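PDB 2ZIE: putative modification methylase from Thermus thermophilus, which probably transfers the methyl group of S-adenosyl-L-methionine to the N4 amino group of cytosine in DNA. Local coordinates for residues V21-V26 and R259-E264; E31-F36 and R81-L86; V41-T46 and D237-P242; R92-V97 and I170-K175; F220-A225 and T246-I251. All coordinates share one frame; numbering follows the deposited sequence.

Contact 1 of 5, residues V21-V26 and R259-E264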
# COMPACT_ATOMS: atom_id res chain seq x y z
N VAL A 21 -28.25 7.12 21.61
CA VAL A 21 -27.40 8.23 22.12
C VAL A 21 -26.03 8.21 21.46
O VAL A 21 -25.27 7.25 21.59
CB VAL A 21 -27.21 8.14 23.66
CG1 VAL A 21 -26.32 9.27 24.16
CG2 VAL A 21 -28.56 8.20 24.34
N HIS A 22 -25.73 9.29 20.75
CA HIS A 22 -24.46 9.43 20.09
C HIS A 22 -23.64 10.38 20.95
O HIS A 22 -24.12 11.45 21.32
CB HIS A 22 -24.68 9.98 18.69
CG HIS A 22 -25.75 9.25 17.94
ND1 HIS A 22 -27.05 9.69 17.89
CD2 HIS A 22 -25.71 8.10 17.23
CE1 HIS A 22 -27.78 8.83 17.19
NE2 HIS A 22 -26.99 7.86 16.78
N ARG A 23 -22.42 10.00 21.27
CA ARG A 23 -21.58 10.83 22.13
C ARG A 23 -20.20 11.14 21.56
O ARG A 23 -19.56 10.30 20.94
CB ARG A 23 -21.42 10.13 23.49
CG ARG A 23 -22.70 9.93 24.29
CD ARG A 23 -22.60 8.67 25.16
NE ARG A 23 -21.26 8.50 25.72
CZ ARG A 23 -20.70 7.32 26.00
NH1 ARG A 23 -19.48 7.26 26.51
NH2 ARG A 23 -21.37 6.20 25.77
N LEU A 24 -19.73 12.37 21.80
CA LEU A 24 -18.42 12.79 21.34
C LEU A 24 -17.63 13.30 22.54
O LEU A 24 -17.92 14.36 23.07
CB LEU A 24 -18.57 13.89 20.30
CG LEU A 24 -17.27 14.62 19.92
CD1 LEU A 24 -16.18 13.61 19.59
CD2 LEU A 24 -17.54 15.53 18.74
N HIS A 25 -16.63 12.55 22.98
CA HIS A 25 -15.82 12.96 24.12
C HIS A 25 -14.65 13.84 23.71
O HIS A 25 -13.89 13.47 22.82
CB HIS A 25 -15.27 11.75 24.87
CG HIS A 25 -16.31 10.85 25.44
ND1 HIS A 25 -16.25 10.35 26.72
CD2 HIS A 25 -17.43 10.33 24.88
CE1 HIS A 25 -17.28 9.55 26.93
NE2 HIS A 25 -18.01 9.52 25.83
N VAL A 26 -14.52 14.98 24.37
CA VAL A 26 -13.42 15.90 24.09
C VAL A 26 -12.24 15.54 24.97
O VAL A 26 -12.39 15.36 26.18
CB VAL A 26 -13.83 17.34 24.36
CG1 VAL A 26 -12.67 18.26 24.05
CG2 VAL A 26 -15.05 17.70 23.53
N ARG A 259 -24.77 3.39 16.50
CA ARG A 259 -24.55 4.32 17.59
C ARG A 259 -23.21 4.98 17.33
O ARG A 259 -22.21 4.30 17.09
CB ARG A 259 -24.53 3.60 18.93
CG ARG A 259 -25.84 2.95 19.25
CD ARG A 259 -25.75 2.18 20.54
NE ARG A 259 -26.93 1.35 20.73
CZ ARG A 259 -27.07 0.47 21.71
NH1 ARG A 259 -26.09 0.31 22.60
NH2 ARG A 259 -28.18 -0.25 21.80
N ALA A 260 -23.20 6.30 17.37
CA ALA A 260 -21.99 7.06 17.13
C ALA A 260 -21.24 7.34 18.42
O ALA A 260 -21.83 7.72 19.42
CB ALA A 260 -22.32 8.37 16.43
N LEU A 261 -19.93 7.13 18.39
CA LEU A 261 -19.07 7.39 19.52
C LEU A 261 -17.78 8.01 18.99
O LEU A 261 -17.09 7.42 18.16
CB LEU A 261 -18.74 6.10 20.27
CG LEU A 261 -17.78 6.29 21.44
CD1 LEU A 261 -18.42 7.22 22.46
CD2 LEU A 261 -17.42 4.96 22.08
N GLY A 262 -17.46 9.21 19.45
CA GLY A 262 -16.25 9.85 18.98
C GLY A 262 -15.36 10.43 20.06
O GLY A 262 -15.70 10.45 21.24
N VAL A 263 -14.19 10.88 19.64
CA VAL A 263 -13.22 11.48 20.54
C VAL A 263 -12.54 12.53 19.70
O VAL A 263 -12.04 12.22 18.62
CB VAL A 263 -12.17 10.46 21.03
CG1 VAL A 263 -11.15 11.16 21.91
CG2 VAL A 263 -12.84 9.34 21.79
N GLU A 264 -12.55 13.77 20.18
CA GLU A 264 -11.92 14.87 19.47
C GLU A 264 -11.08 15.68 20.45
O GLU A 264 -11.55 16.06 21.52
CB GLU A 264 -12.96 15.78 18.83
CG GLU A 264 -12.61 16.21 17.41
CD GLU A 264 -11.12 16.49 17.21
OE1 GLU A 264 -10.31 15.53 17.22
OE2 GLU A 264 -10.76 17.67 17.03
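G262 N donates to R23 O at 2.8 Å, the shortest of four backbone bonds that join two parallel strands. The others run from R23 N to A260 O, from H25 N to G262 O and from E264 N to H25 O. Because G262 lacks a side chain, L24 can lay CD1 over the backbone, 3.3 Å from G262 C; its CG is anti to the backbone N (chi1 169°), which carries the branch across to the partner strand. On the other face R23 bends at chi3 so that NH1 gives a hydrogen bond to H25 NE2 (2.8 Å), while L261 CD1 lies over the centre of the guanidinium. An alanine in place of H25 removes this acceptor and would probably leave the guanidinium freer to turn away from L261. E264, which binds S-adenosyl-L-methionine, closes the strand, a place where class I methyltransferases commonly carry an acidic cofactor ligand. Strand 286-289 borders 22-26 and strand 238-241 borders 259-264; helix 267-280 packs on the face of L24, V26 and E264, and helix 29-34 on that of H25 and V263.

Contact 2 of 5, residues E31-F36 and R81-L86; sequences EVLASF and REVFRL
Two helices on one side of the Rossmann-like methyltransferase sheet meet here, R85 near the end of helix 64-86 reaching the turn at F36 that follows helix 29-34. R85 takes F36 O end-on, R85 NH1 at 2.7 Å and NH2 at 3.0 Å, and the oxygen sits in the guanidinium plane. Along its other edge R85 holds E82 side-on, NE and NH2 both giving to OE2 from one face of the carboxylate; the salt bridge from R85 NH2 to E82 OE2 measures 2.8 Å. A chain extended through chi2 and bent at chi3 (65°) lets one flat group serve both partners, so the rotation of the guanidinium is fixed by an acid of its own helix and a carbonyl of the other segment. L33 O also lies close to NH2, but at an angle too poor for a hydrogen bond. Beneath this polar layer L33 carries most of the apolar packing. Its CB slides past E82 CB at 3.7 Å, its CD1 lies alongside V83 CG2 at 3.8 Å, and its CD2 faces L86. V263 of strand 259-264 also touches V32 and L33. V32 O stands over the face of the F36 ring, whereas L86 CD2 meets that ring in its plane, 3.8 Å from F36 CD2.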
# COMPACT_ATOMS: atom_id res chain seq x y z
N GLU A 31 -6.06 8.47 26.30
CA GLU A 31 -6.60 8.44 27.65
C GLU A 31 -8.10 8.20 27.71
O GLU A 31 -8.57 7.49 28.59
CB GLU A 31 -6.23 9.73 28.38
CG GLU A 31 -4.74 10.10 28.29
CD GLU A 31 -3.79 8.98 28.75
OE1 GLU A 31 -2.56 9.15 28.61
OE2 GLU A 31 -4.27 7.94 29.26
N VAL A 32 -8.85 8.77 26.77
CA VAL A 32 -10.30 8.58 26.74
C VAL A 32 -10.63 7.12 26.43
O VAL A 32 -11.44 6.50 27.12
CB VAL A 32 -10.95 9.48 25.67
CG1 VAL A 32 -12.45 9.24 25.63
CG2 VAL A 32 -10.66 10.93 25.98
N LEU A 33 -10.00 6.57 25.40
CA LEU A 33 -10.27 5.18 25.04
C LEU A 33 -9.86 4.24 26.16
O LEU A 33 -10.45 3.17 26.33
CB LEU A 33 -9.52 4.81 23.76
CG LEU A 33 -9.95 5.51 22.47
CD1 LEU A 33 -9.33 4.78 21.30
CD2 LEU A 33 -11.46 5.54 22.35
N ALA A 34 -8.86 4.65 26.93
CA ALA A 34 -8.39 3.84 28.05
C ALA A 34 -9.49 3.73 29.12
O ALA A 34 -9.51 2.80 29.93
CB ALA A 34 -7.12 4.45 28.64
N SER A 35 -10.41 4.69 29.10
CA SER A 35 -11.49 4.70 30.07
C SER A 35 -12.68 3.85 29.66
O SER A 35 -13.57 3.60 30.47
CB SER A 35 -11.99 6.13 30.28
OG SER A 35 -12.96 6.47 29.32
N PHE A 36 -12.71 3.41 28.41
CA PHE A 36 -13.81 2.59 27.93
C PHE A 36 -13.60 1.09 28.18
O PHE A 36 -12.47 0.60 28.20
CB PHE A 36 -14.06 2.83 26.43
CG PHE A 36 -14.46 4.24 26.09
CD1 PHE A 36 -15.25 4.99 26.96
CD2 PHE A 36 -14.07 4.82 24.89
CE1 PHE A 36 -15.64 6.29 26.63
CE2 PHE A 36 -14.46 6.12 24.55
CZ PHE A 36 -15.25 6.85 25.42
N ARG A 81 -3.73 0.46 19.98
CA ARG A 81 -3.69 -0.53 21.05
C ARG A 81 -4.94 -0.45 21.92
O ARG A 81 -5.47 -1.47 22.35
CB ARG A 81 -2.42 -0.36 21.89
CG ARG A 81 -2.37 -1.23 23.14
CD ARG A 81 -0.94 -1.59 23.47
NE ARG A 81 -0.04 -0.48 23.18
CZ ARG A 81 1.19 -0.61 22.70
NH1 ARG A 81 1.69 -1.83 22.47
NH2 ARG A 81 1.91 0.46 22.42
N GLU A 82 -5.42 0.76 22.19
CA GLU A 82 -6.63 0.87 22.98
C GLU A 82 -7.79 0.39 22.11
O GLU A 82 -8.68 -0.30 22.59
CB GLU A 82 -6.84 2.31 23.45
CG GLU A 82 -5.95 2.71 24.63
CD GLU A 82 -6.03 1.73 25.80
OE1 GLU A 82 -5.06 0.97 26.02
OE2 GLU A 82 -7.07 1.70 26.50
N VAL A 83 -7.77 0.75 20.83
CA VAL A 83 -8.80 0.31 19.88
C VAL A 83 -8.85 -1.22 19.83
O VAL A 83 -9.92 -1.81 19.82
CB VAL A 83 -8.53 0.89 18.47
CG1 VAL A 83 -9.32 0.12 17.40
CG2 VAL A 83 -8.92 2.36 18.44
N PHE A 84 -7.69 -1.88 19.82
CA PHE A 84 -7.68 -3.33 19.80
C PHE A 84 -8.42 -3.90 21.01
O PHE A 84 -9.13 -4.89 20.90
CB PHE A 84 -6.25 -3.86 19.78
CG PHE A 84 -6.16 -5.36 19.64
CD1 PHE A 84 -6.27 -6.19 20.76
CD2 PHE A 84 -5.96 -5.95 18.39
CE1 PHE A 84 -6.20 -7.59 20.63
CE2 PHE A 84 -5.89 -7.35 18.25
CZ PHE A 84 -6.00 -8.17 19.38
N ARG A 85 -8.24 -3.27 22.16
CA ARG A 85 -8.88 -3.72 23.38
C ARG A 85 -10.39 -3.53 23.40
O ARG A 85 -11.12 -4.47 23.72
CB ARG A 85 -8.26 -3.02 24.59
CG ARG A 85 -8.88 -3.37 25.95
CD ARG A 85 -8.18 -2.62 27.09
NE ARG A 85 -8.39 -1.17 27.02
CZ ARG A 85 -9.51 -0.55 27.37
NH1 ARG A 85 -10.54 -1.25 27.84
NH2 ARG A 85 -9.62 0.76 27.23
N LEU A 86 -10.89 -2.34 23.05
CA LEU A 86 -12.33 -2.14 23.11
C LEU A 86 -13.15 -2.61 21.91
O LEU A 86 -14.37 -2.45 21.86
CB LEU A 86 -12.66 -0.67 23.45
CG LEU A 86 -11.64 0.42 23.17
CD1 LEU A 86 -11.28 0.37 21.73
CD2 LEU A 86 -12.21 1.78 23.51

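Contact 3 of 5, residues V41-T46 and D237-P242; sequences VHLVVT and DVVLDP
Strands 43-46 and 238-241 run parallel, their axes approaching to 4.7 Å at an angle of 31°, and the chain turns a corner at H42, where V238 O accepts from both H42 N (3.0 Å) and L43 N (3.2 Å). Beyond the corner L240 N binds L43 O and V45 N binds L240 O. H42 stacks on D237: ring and carboxylate planes are 10° apart, and D237 OD1 stands 3.4 Å above the centre of the imidazole. F234 N holds D237 OD2, which steadies the carboxylate against the ring. An alanine in place of H42 would take away the ring and is likely to leave the carboxylate face of D237 without its cover. Along the strands V41 CG1 packs on L240 CB (3.8 Å), and V44 runs alongside L240, V44 CG2 4.0 Å from L240 CD2. At the far end T46 OG1, anti to its backbone N (chi1 -168°), gives a hydrogen bond to D241 OD1 at 2.6 Å, on the syn side and tilted out of the carboxylate plane. F243 N also binds OD1, and T249 OG1 binds OD2. The carboxylate of D241 thus ties together the ends of two central strands and the start of the next helix, consistent with a part in shaping the neighbouring cofactor loop.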
# COMPACT_ATOMS: atom_id res chain seq x y z
N VAL A 41 -17.03 -1.95 21.31
CA VAL A 41 -17.07 -1.27 20.03
C VAL A 41 -17.05 -2.29 18.89
O VAL A 41 -16.29 -3.26 18.91
CB VAL A 41 -15.88 -0.29 19.91
CG1 VAL A 41 -15.81 0.31 18.50
CG2 VAL A 41 -16.01 0.80 20.96
N HIS A 42 -17.89 -2.06 17.89
CA HIS A 42 -17.97 -2.99 16.78
C HIS A 42 -17.15 -2.58 15.57
O HIS A 42 -16.57 -3.42 14.88
CB HIS A 42 -19.42 -3.14 16.36
CG HIS A 42 -20.31 -3.53 17.49
ND1 HIS A 42 -20.47 -4.84 17.88
CD2 HIS A 42 -21.07 -2.78 18.32
CE1 HIS A 42 -21.29 -4.88 18.92
NE2 HIS A 42 -21.66 -3.65 19.21
N LEU A 43 -17.10 -1.29 15.31
CA LEU A 43 -16.39 -0.80 14.15
C LEU A 43 -15.68 0.51 14.47
O LEU A 43 -16.18 1.33 15.24
CB LEU A 43 -17.40 -0.55 13.01
CG LEU A 43 -16.98 -0.49 11.54
CD1 LEU A 43 -17.97 0.38 10.79
CD2 LEU A 43 -15.59 0.04 11.37
N VAL A 44 -14.52 0.69 13.87
CA VAL A 44 -13.78 1.93 14.02
C VAL A 44 -13.41 2.44 12.64
O VAL A 44 -12.67 1.80 11.90
CB VAL A 44 -12.47 1.76 14.82
CG1 VAL A 44 -11.64 3.04 14.70
CG2 VAL A 44 -12.78 1.48 16.29
N VAL A 45 -13.97 3.59 12.28
CA VAL A 45 -13.63 4.21 11.01
C VAL A 45 -12.94 5.51 11.40
O VAL A 45 -13.49 6.30 12.17
CB VAL A 45 -14.86 4.54 10.16
CG1 VAL A 45 -14.42 5.36 8.94
CG2 VAL A 45 -15.56 3.25 9.74
N THR A 46 -11.75 5.73 10.89
CA THR A 46 -11.03 6.93 11.26
C THR A 46 -9.92 7.31 10.30
O THR A 46 -9.53 6.56 9.41
CB THR A 46 -10.44 6.76 12.68
OG1 THR A 46 -9.98 8.03 13.16
CG2 THR A 46 -9.27 5.79 12.67
N ASP A 237 -25.18 -1.31 16.09
CA ASP A 237 -23.78 -1.42 16.52
C ASP A 237 -23.16 -0.09 16.91
O ASP A 237 -23.66 0.97 16.54
CB ASP A 237 -22.91 -2.03 15.42
CG ASP A 237 -23.00 -3.53 15.36
OD1 ASP A 237 -23.65 -4.14 16.23
OD2 ASP A 237 -22.40 -4.12 14.44
N VAL A 238 -22.07 -0.17 17.65
CA VAL A 238 -21.33 1.00 18.10
C VAL A 238 -20.18 1.29 17.14
O VAL A 238 -19.31 0.44 16.93
CB VAL A 238 -20.74 0.77 19.50
CG1 VAL A 238 -19.79 1.92 19.87
CG2 VAL A 238 -21.86 0.66 20.52
N VAL A 239 -20.18 2.48 16.54
CA VAL A 239 -19.13 2.89 15.61
C VAL A 239 -18.32 4.04 16.23
O VAL A 239 -18.85 5.11 16.51
CB VAL A 239 -19.72 3.33 14.25
CG1 VAL A 239 -18.61 3.73 13.28
CG2 VAL A 239 -20.53 2.19 13.66
N LEU A 240 -17.04 3.79 16.44
CA LEU A 240 -16.14 4.75 17.05
C LEU A 240 -15.13 5.39 16.10
O LEU A 240 -14.63 4.74 15.19
CB LEU A 240 -15.37 4.05 18.18
CG LEU A 240 -14.09 4.71 18.70
CD1 LEU A 240 -14.44 5.96 19.48
CD2 LEU A 240 -13.33 3.72 19.58
N ASP A 241 -14.86 6.68 16.32
CA ASP A 241 -13.86 7.43 15.55
C ASP A 241 -13.03 8.26 16.54
O ASP A 241 -13.44 9.35 16.95
CB ASP A 241 -14.52 8.36 14.52
CG ASP A 241 -13.49 9.10 13.68
OD1 ASP A 241 -12.28 8.99 13.99
OD2 ASP A 241 -13.87 9.81 12.73
N PRO A 242 -11.84 7.76 16.92
CA PRO A 242 -10.87 8.35 17.85
C PRO A 242 -10.40 9.76 17.52
O PRO A 242 -9.90 10.47 18.39
CB PRO A 242 -9.71 7.37 17.80
CG PRO A 242 -10.32 6.11 17.41
CD PRO A 242 -11.30 6.52 16.36

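Contact 4 of 5, residues R92-V97 and I170-K175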
# COMPACT_ATOMS: atom_id res chain seq x y z
N ARG A 92 -13.55 -4.63 13.55
CA ARG A 92 -12.58 -4.16 12.59
C ARG A 92 -12.15 -2.71 12.78
O ARG A 92 -12.94 -1.86 13.14
CB ARG A 92 -13.20 -4.35 11.22
CG ARG A 92 -12.39 -3.95 10.04
CD ARG A 92 -13.21 -4.27 8.79
NE ARG A 92 -13.74 -5.63 8.85
CZ ARG A 92 -13.84 -6.42 7.79
NH1 ARG A 92 -13.46 -5.97 6.60
NH2 ARG A 92 -14.32 -7.65 7.91
N LEU A 93 -10.86 -2.45 12.54
CA LEU A 93 -10.31 -1.10 12.62
C LEU A 93 -10.07 -0.67 11.18
O LEU A 93 -9.30 -1.32 10.46
CB LEU A 93 -8.99 -1.09 13.40
CG LEU A 93 -8.10 0.17 13.31
CD1 LEU A 93 -8.90 1.42 13.66
CD2 LEU A 93 -6.90 0.03 14.24
N VAL A 94 -10.74 0.39 10.75
CA VAL A 94 -10.58 0.90 9.39
C VAL A 94 -9.93 2.27 9.44
O VAL A 94 -10.48 3.22 10.00
CB VAL A 94 -11.94 0.99 8.67
CG1 VAL A 94 -11.78 1.54 7.26
CG2 VAL A 94 -12.56 -0.38 8.62
N ILE A 95 -8.73 2.36 8.88
CA ILE A 95 -7.99 3.60 8.88
C ILE A 95 -7.83 4.13 7.46
O ILE A 95 -7.26 3.45 6.61
CB ILE A 95 -6.58 3.39 9.48
CG1 ILE A 95 -6.70 2.77 10.88
CG2 ILE A 95 -5.82 4.71 9.53
CD1 ILE A 95 -5.39 2.31 11.46
N VAL A 96 -8.34 5.32 7.20
CA VAL A 96 -8.19 5.88 5.87
C VAL A 96 -7.02 6.87 5.93
O VAL A 96 -7.06 7.88 6.61
CB VAL A 96 -9.54 6.51 5.38
CG1 VAL A 96 -10.34 6.98 6.54
CG2 VAL A 96 -9.28 7.66 4.43
N VAL A 97 -5.96 6.52 5.21
CA VAL A 97 -4.75 7.33 5.20
C VAL A 97 -4.17 7.56 3.84
O VAL A 97 -4.19 6.70 2.98
CB VAL A 97 -3.60 6.65 5.96
CG1 VAL A 97 -2.90 7.66 6.86
CG2 VAL A 97 -4.09 5.44 6.70
N ILE A 170 -7.41 2.69 2.36
CA ILE A 170 -8.41 2.44 3.39
C ILE A 170 -7.94 1.15 4.04
O ILE A 170 -8.22 0.05 3.57
CB ILE A 170 -9.82 2.25 2.80
CG1 ILE A 170 -10.27 3.54 2.11
CG2 ILE A 170 -10.80 1.89 3.91
CD1 ILE A 170 -11.66 3.46 1.51
N LEU A 171 -7.17 1.29 5.12
CA LEU A 171 -6.63 0.14 5.81
C LEU A 171 -7.69 -0.61 6.59
O LEU A 171 -8.62 -0.01 7.13
CB LEU A 171 -5.50 0.57 6.76
CG LEU A 171 -4.28 1.18 6.08
CD1 LEU A 171 -3.19 1.44 7.11
CD2 LEU A 171 -3.78 0.23 4.99
N MSE A 172 -7.54 -1.92 6.64
CA MSE A 172 -8.49 -2.76 7.33
C MSE A 172 -7.80 -3.74 8.27
O MSE A 172 -7.11 -4.66 7.83
CB MSE A 172 -9.30 -3.53 6.31
CG MSE A 172 -10.74 -3.51 6.65
SE MSE A 172 -11.70 -2.52 5.25
CE MSE A 172 -12.23 -4.16 4.24
N GLN A 173 -8.02 -3.56 9.56
CA GLN A 173 -7.39 -4.40 10.57
C GLN A 173 -8.46 -5.07 11.40
O GLN A 173 -9.29 -4.42 12.03
CB GLN A 173 -6.47 -3.56 11.45
CG GLN A 173 -5.44 -2.79 10.65
CD GLN A 173 -4.55 -3.69 9.83
OE1 GLN A 173 -4.34 -3.47 8.64
NE2 GLN A 173 -4.01 -4.73 10.47
N ARG A 174 -8.42 -6.39 11.40
CA ARG A 174 -9.42 -7.16 12.12
C ARG A 174 -8.92 -7.78 13.42
O ARG A 174 -7.79 -8.23 13.51
CB ARG A 174 -9.94 -8.25 11.19
CG ARG A 174 -10.99 -9.15 11.77
CD ARG A 174 -11.52 -10.09 10.70
NE ARG A 174 -12.68 -10.81 11.19
CZ ARG A 174 -12.63 -11.86 12.01
NH1 ARG A 174 -11.46 -12.34 12.43
NH2 ARG A 174 -13.76 -12.43 12.42
N LYS A 175 -9.79 -7.77 14.42
CA LYS A 175 -9.47 -8.39 15.70
C LYS A 175 -9.98 -9.82 15.62
O LYS A 175 -11.15 -10.06 15.36
CB LYS A 175 -10.17 -7.67 16.84
CG LYS A 175 -9.78 -8.20 18.19
CD LYS A 175 -10.48 -7.46 19.30
CE LYS A 175 -10.07 -8.02 20.66
NZ LYS A 175 -10.72 -7.25 21.75
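L93 and Q173 form a hydrogen-bonded antiparallel pair, L93 N giving to Q173 O at 2.6 Å and Q173 N to L93 O at 2.7 Å, the first of these almost straight (176°). I95 and L171 repeat the pattern with less straight bonds, both N-H angles below 150°. Between these pairs V94 faces M172, a selenomethionine, in a non-hydrogen-bonded pair. V94 straddles two neighbours: CG1, opposite the backbone N about the CA-CB bond (chi1 179°), touches I170 CG2 at 3.5 Å, and CG2 lies 4.1 Å from M172 SE. Next along this face R92 lays its aliphatic chain on the selenomethionine, with R92 CD 3.4 Å from M172 CG. The R92 chain bends at chi3, and M172 CE arrives at the edge of the guanidinium, in its plane, 3.2 Å from R92 NH1. On the opposite face I95 and L171 meet through their CB atoms, and V97 CG2 reaches L171 CD1 at 4.1 Å.

The second shell clamps both faces. L228 and F232 of helix 222-232 cover V94, I170, M172 and R92, while helix 115-125 sets I119 against I95 and Q120 against L171. R174 packs on R109 of the second subunit. Strand 41-46 adjoins 91-102 in parallel, and strand 129-137 flanks 167-174 on its other side, which makes 167-174 the reversed strand between two others, as in the class I methyltransferase sheet.

Contact 5 of 5, residues F220-A225 and T246-I251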
# COMPACT_ATOMS: atom_id res chain seq x y z
N PHE A 220 -12.41 13.02 4.75
CA PHE A 220 -12.98 12.10 3.77
C PHE A 220 -14.46 12.42 3.71
O PHE A 220 -15.05 12.82 4.71
CB PHE A 220 -12.71 10.61 4.12
CG PHE A 220 -13.01 10.23 5.54
CD1 PHE A 220 -14.31 10.22 6.03
CD2 PHE A 220 -11.99 9.84 6.39
CE1 PHE A 220 -14.59 9.83 7.34
CE2 PHE A 220 -12.25 9.44 7.70
CZ PHE A 220 -13.55 9.44 8.18
N PRO A 221 -15.08 12.28 2.53
CA PRO A 221 -16.50 12.57 2.33
C PRO A 221 -17.45 11.72 3.16
O PRO A 221 -17.11 10.61 3.58
CB PRO A 221 -16.71 12.31 0.83
CG PRO A 221 -15.33 12.41 0.26
CD PRO A 221 -14.48 11.75 1.30
N LEU A 222 -18.63 12.26 3.39
CA LEU A 222 -19.66 11.56 4.15
C LEU A 222 -19.96 10.23 3.47
O LEU A 222 -20.09 9.20 4.11
CB LEU A 222 -20.93 12.41 4.20
CG LEU A 222 -21.44 12.80 5.58
CD1 LEU A 222 -22.77 13.53 5.43
CD2 LEU A 222 -21.61 11.56 6.44
N GLU A 223 -20.08 10.28 2.15
CA GLU A 223 -20.38 9.09 1.39
C GLU A 223 -19.40 7.95 1.67
O GLU A 223 -19.81 6.80 1.81
CB GLU A 223 -20.41 9.41 -0.10
CG GLU A 223 -20.53 8.18 -0.98
CD GLU A 223 -20.77 8.53 -2.44
OE1 GLU A 223 -20.27 9.58 -2.91
OE2 GLU A 223 -21.44 7.72 -3.13
N LEU A 224 -18.12 8.28 1.75
CA LEU A 224 -17.06 7.30 2.01
C LEU A 224 -17.28 6.65 3.38
O LEU A 224 -17.16 5.43 3.54
CB LEU A 224 -15.70 8.03 1.98
CG LEU A 224 -14.28 7.42 1.96
CD1 LEU A 224 -14.17 6.30 2.95
CD2 LEU A 224 -13.95 6.94 0.58
N ALA A 225 -17.62 7.46 4.37
CA ALA A 225 -17.85 6.96 5.71
C ALA A 225 -19.12 6.13 5.79
O ALA A 225 -19.19 5.16 6.52
CB ALA A 225 -17.91 8.12 6.70
N THR A 246 -14.72 17.01 12.58
CA THR A 246 -16.05 17.59 12.53
C THR A 246 -17.11 16.49 12.53
O THR A 246 -18.25 16.71 12.13
CB THR A 246 -16.24 18.48 11.28
OG1 THR A 246 -16.13 17.70 10.09
CG2 THR A 246 -15.18 19.56 11.25
N GLY A 247 -16.70 15.30 12.95
CA GLY A 247 -17.60 14.16 13.07
C GLY A 247 -18.25 13.53 11.85
O GLY A 247 -19.38 13.06 11.92
N THR A 248 -17.55 13.50 10.72
CA THR A 248 -18.13 12.91 9.54
C THR A 248 -18.43 11.41 9.74
O THR A 248 -19.44 10.91 9.24
CB THR A 248 -17.24 13.20 8.29
OG1 THR A 248 -17.25 12.08 7.40
CG2 THR A 248 -15.83 13.55 8.72
N THR A 249 -17.60 10.70 10.51
CA THR A 249 -17.84 9.28 10.78
C THR A 249 -19.05 9.08 11.71
O THR A 249 -19.80 8.12 11.56
CB THR A 249 -16.62 8.62 11.46
OG1 THR A 249 -15.55 8.52 10.52
CG2 THR A 249 -16.96 7.22 11.93
N LEU A 250 -19.22 10.00 12.65
CA LEU A 250 -20.33 9.95 13.60
C LEU A 250 -21.64 10.16 12.87
O LEU A 250 -22.65 9.50 13.15
CB LEU A 250 -20.16 11.03 14.66
CG LEU A 250 -18.80 11.09 15.35
CD1 LEU A 250 -18.77 12.23 16.37
CD2 LEU A 250 -18.54 9.76 16.03
N ILE A 251 -21.64 11.11 11.95
CA ILE A 251 -22.83 11.41 11.19
C ILE A 251 -23.22 10.21 10.35
O ILE A 251 -24.39 9.86 10.26
CB ILE A 251 -22.58 12.61 10.25
CG1 ILE A 251 -22.31 13.87 11.08
CG2 ILE A 251 -23.76 12.80 9.30
CD1 ILE A 251 -21.84 15.06 10.26
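The F220 ring meets two threonine hydroxyls: T249 OG1 at its edge, 3.2 Å from F220 CZ, and T248 OG1 3.5 Å from F220 CE1. Neither is a hydrogen bond; T249 OG1 has its stronger partner in the carboxylate of D241, to which it is hydrogen-bonded. CG of F220 sits between its own backbone N and carbonyl carbon (chi1 48°), which swings the ring toward the threonines.

The apolar part rests on L222. Its CD2 meets I251 CG2 at 3.8 Å, the two side chains crossing at about a right angle, and the same methyl lies 3.6 Å from the backbone oxygen of T248. A225 CB adds a looser contact, 4.1 Å from both T248 O and T248 OG1. With only CB to fill the space, A225 lets the two helices come close, its CA lying 5.6 Å from T249 CA.

Backbone bonds act within each segment and build the helix starts. P221 and G247 occupy the N-cap positions, with A225 N bonded to P221 O and I251 N to G247 O. G247 has a positive phi (65°), and a CB here would be crowded by L250 CD1.

R276 and E280 of helix 267-280 touch I251. T246 and T248 bind S-adenosyl-L-methionine, and the glycine-rich turn they belong to, leading from strand 238-241 into helix 248-255, corresponds to the first cofactor-binding motif of amino-methyltransferases, against which helix 222-232 packs.

How the contacts relate
Contacts 1, 3 and 4 follow one another across a single mixed sheet: strand 259-264 neighbours 238-241, and strand 41-46 neighbours 91-102. The centres of contact 1 and contact 3 are about 10 Å apart, and those of contact 3 and contact 4 about 11 Å. Contact 2 packs helices on one side of the sheet and contact 5 packs helices on the other, their centres about 21 Å apart without touching. Along the chain contact 1 encloses all the others, contact 4 is nested within contact 3, and contact 3 alternates with both 2 and 5. The first modelled strand is thus paired with one from late in the chain, which helps to bring D28 and A29 near E264, T246 and T248 round the cofactor.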